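Local coordinates for protein gdp-l-fucose synthetase (Naegleria fowleri, PDB 6AQZ) that binds NADP and probably catalyses the NADPH-dependent epimerisation and reduction that yield GDP-L-fucose, as an extended short-chain dehydrogenase-type enzyme, at residues E258-L262 with A307-R311. Sequence-based numbering, arbitrary orientation.
Sequences EPIML and AKFLR
Strand 260-262 is crossed almost at a right angle by residues 307-311, the bulk of the short helix 307-312; the two axes come within 7.4 Å at -91°, and the closest CA atoms, those of Ile-260 and Lys-308, lie 6.7 Å apart. The extended Glu-258 and Pro-259 lead into the strand, which pairs in parallel with strand 184-194 of the Rossmann sheet. Three side chains, Lys-308, Ile-260 and Phe-309, make most of the interface. Lys-308 (chi1 t, chi2 139°, chi3 p, chi4 t) bends back toward the start of the strand, its CG 4.0 Å from Ile-260 CG1 and its CE 4.0 Å from Ile-260 CA, until NZ donates a hydrogen bond to Pro-259 O (3.2 Å). The same NZ is hydrogen-bonded to the hydroxyl of Tyr-254. Ile-260, with both chi angles t, points toward the helix and brings CD1 to the edge of the Phe-309 ring, 3.8 Å from CD2. Phe-309 (chi1 t) also meets Leu-262, whose CD2 is 4.2 Å from the ring's CD2, while Phe-309 CB rests 3.9 Å from Met-261 O. Trp-249 and Phe-316 add edge-to-face rings around it. The contact thus fastens helix 307-312, some 45 residues further along the chain, to the nucleotide-binding sheet. Its chemistry is divided: a buried apolar cluster centred on Phe-309, and a lysine whose aliphatic chain covers Ile-260 while its ammonium group satisfies a carbonyl just before the strand.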
loop_
_atom_site.group_PDB
_atom_site.type_symbol
_atom_site.label_atom_id
_atom_site.label_comp_id
_atom_site.label_asym_id
_atom_site.label_seq_id
_atom_site.Cartn_x
_atom_site.Cartn_y
_atom_site.Cartn_z
ATOM N N GLU A 258 -11.086 14.116 1.636
ATOM C CA GLU A 258 -9.683 14.504 1.501
ATOM C C GLU A 258 -9.089 14.765 2.881
ATOM O O GLU A 258 -9.738 15.404 3.717
ATOM C CB GLU A 258 -9.543 15.780 0.669
ATOM C CG GLU A 258 -10.213 15.713 -0.677
ATOM C CD GLU A 258 -9.604 14.654 -1.576
ATOM O OE1 GLU A 258 -8.369 14.417 -1.485
ATOM O OE2 GLU A 258 -10.375 14.045 -2.356
ATOM N N PRO A 259 -7.859 14.314 3.148
ATOM C CA PRO A 259 -7.243 14.628 4.448
ATOM C C PRO A 259 -7.084 16.126 4.592
ATOM O O PRO A 259 -6.948 16.846 3.608
ATOM C CB PRO A 259 -5.885 13.922 4.390
ATOM C CG PRO A 259 -5.623 13.667 2.928
ATOM C CD PRO A 259 -6.969 13.530 2.269
ATOM N N ILE A 260 -7.153 16.606 5.828
ATOM C CA ILE A 260 -6.934 18.019 6.127
ATOM C C ILE A 260 -5.739 18.107 7.059
ATOM O O ILE A 260 -5.685 17.409 8.074
ATOM C CB ILE A 260 -8.180 18.688 6.739
ATOM C CG1 ILE A 260 -7.897 20.150 7.056
ATOM C CG2 ILE A 260 -8.668 17.976 8.002
ATOM C CD1 ILE A 260 -9.148 20.917 7.535
ATOM N N MET A 261 -4.772 18.943 6.702
ATOM C CA MET A 261 -3.611 19.089 7.557
ATOM C C MET A 261 -3.890 19.885 8.821
ATOM O O MET A 261 -4.621 20.877 8.814
ATOM C CB MET A 261 -2.469 19.693 6.787
ATOM C CG MET A 261 -1.958 18.547 6.018
ATOM S SD MET A 261 -0.235 18.648 5.814
ATOM C CE MET A 261 -0.324 19.454 4.204
ATOM N N LEU A 262 -3.304 19.417 9.914
ATOM C CA LEU A 262 -3.341 20.116 11.196
ATOM C C LEU A 262 -1.919 20.577 11.482
ATOM O O LEU A 262 -1.071 19.777 11.885
ATOM C CB LEU A 262 -3.858 19.194 12.288
ATOM C CG LEU A 262 -5.166 18.419 12.066
ATOM C CD1 LEU A 262 -5.594 17.694 13.362
ATOM C CD2 LEU A 262 -6.268 19.317 11.546
ATOM N N ALA A 307 -3.267 25.984 4.763
ATOM C CA ALA A 307 -4.225 26.818 4.046
ATOM C C ALA A 307 -5.640 26.277 4.165
ATOM O O ALA A 307 -6.596 27.053 4.257
ATOM C CB ALA A 307 -3.827 26.942 2.573
ATOM N N LYS A 308 -5.807 24.954 4.136
ATOM C CA LYS A 308 -7.164 24.412 4.118
ATOM C C LYS A 308 -7.894 24.682 5.441
ATOM O O LYS A 308 -9.029 25.177 5.455
ATOM C CB LYS A 308 -7.139 22.922 3.789
ATOM C CG LYS A 308 -8.532 22.345 3.788
ATOM C CD LYS A 308 -8.747 21.375 2.659
ATOM C CE LYS A 308 -8.137 20.037 2.943
ATOM N NZ LYS A 308 -8.541 19.043 1.928
ATOM N N PHE A 309 -7.255 24.360 6.563
ATOM C CA PHE A 309 -7.868 24.600 7.859
ATOM C C PHE A 309 -8.042 26.093 8.110
ATOM O O PHE A 309 -9.072 26.531 8.639
ATOM C CB PHE A 309 -7.013 23.952 8.964
ATOM C CG PHE A 309 -7.664 23.961 10.297
ATOM C CD1 PHE A 309 -7.562 25.069 11.123
ATOM C CD2 PHE A 309 -8.419 22.878 10.716
ATOM C CE1 PHE A 309 -8.173 25.084 12.375
ATOM C CE2 PHE A 309 -9.044 22.889 11.969
ATOM C CZ PHE A 309 -8.918 23.997 12.796
ATOM N N LEU A 310 -7.059 26.896 7.698
ATOM C CA LEU A 310 -7.174 28.339 7.863
ATOM C C LEU A 310 -8.335 28.892 7.041
ATOM O O LEU A 310 -9.025 29.819 7.466
ATOM C CB LEU A 310 -5.857 29.001 7.469
ATOM C CG LEU A 310 -5.907 30.520 7.489
ATOM C CD1 LEU A 310 -5.898 30.998 8.932
ATOM C CD2 LEU A 310 -4.748 31.082 6.711
ATOM N N ARG A 311 -8.561 28.340 5.855
ATOM C CA ARG A 311 -9.685 28.771 5.037
ATOM C C ARG A 311 -11.007 28.227 5.576
ATOM O O ARG A 311 -12.031 28.915 5.515
ATOM C CB ARG A 311 -9.443 28.363 3.577
ATOM C CG ARG A 311 -10.681 28.268 2.713
ATOM C CD ARG A 311 -10.351 27.933 1.235
ATOM N NE ARG A 311 -9.923 26.543 1.040
ATOM C CZ ARG A 311 -10.763 25.510 1.007
ATOM N NH1 ARG A 311 -12.071 25.703 1.167
ATOM N NH2 ARG A 311 -10.307 24.282 0.813
#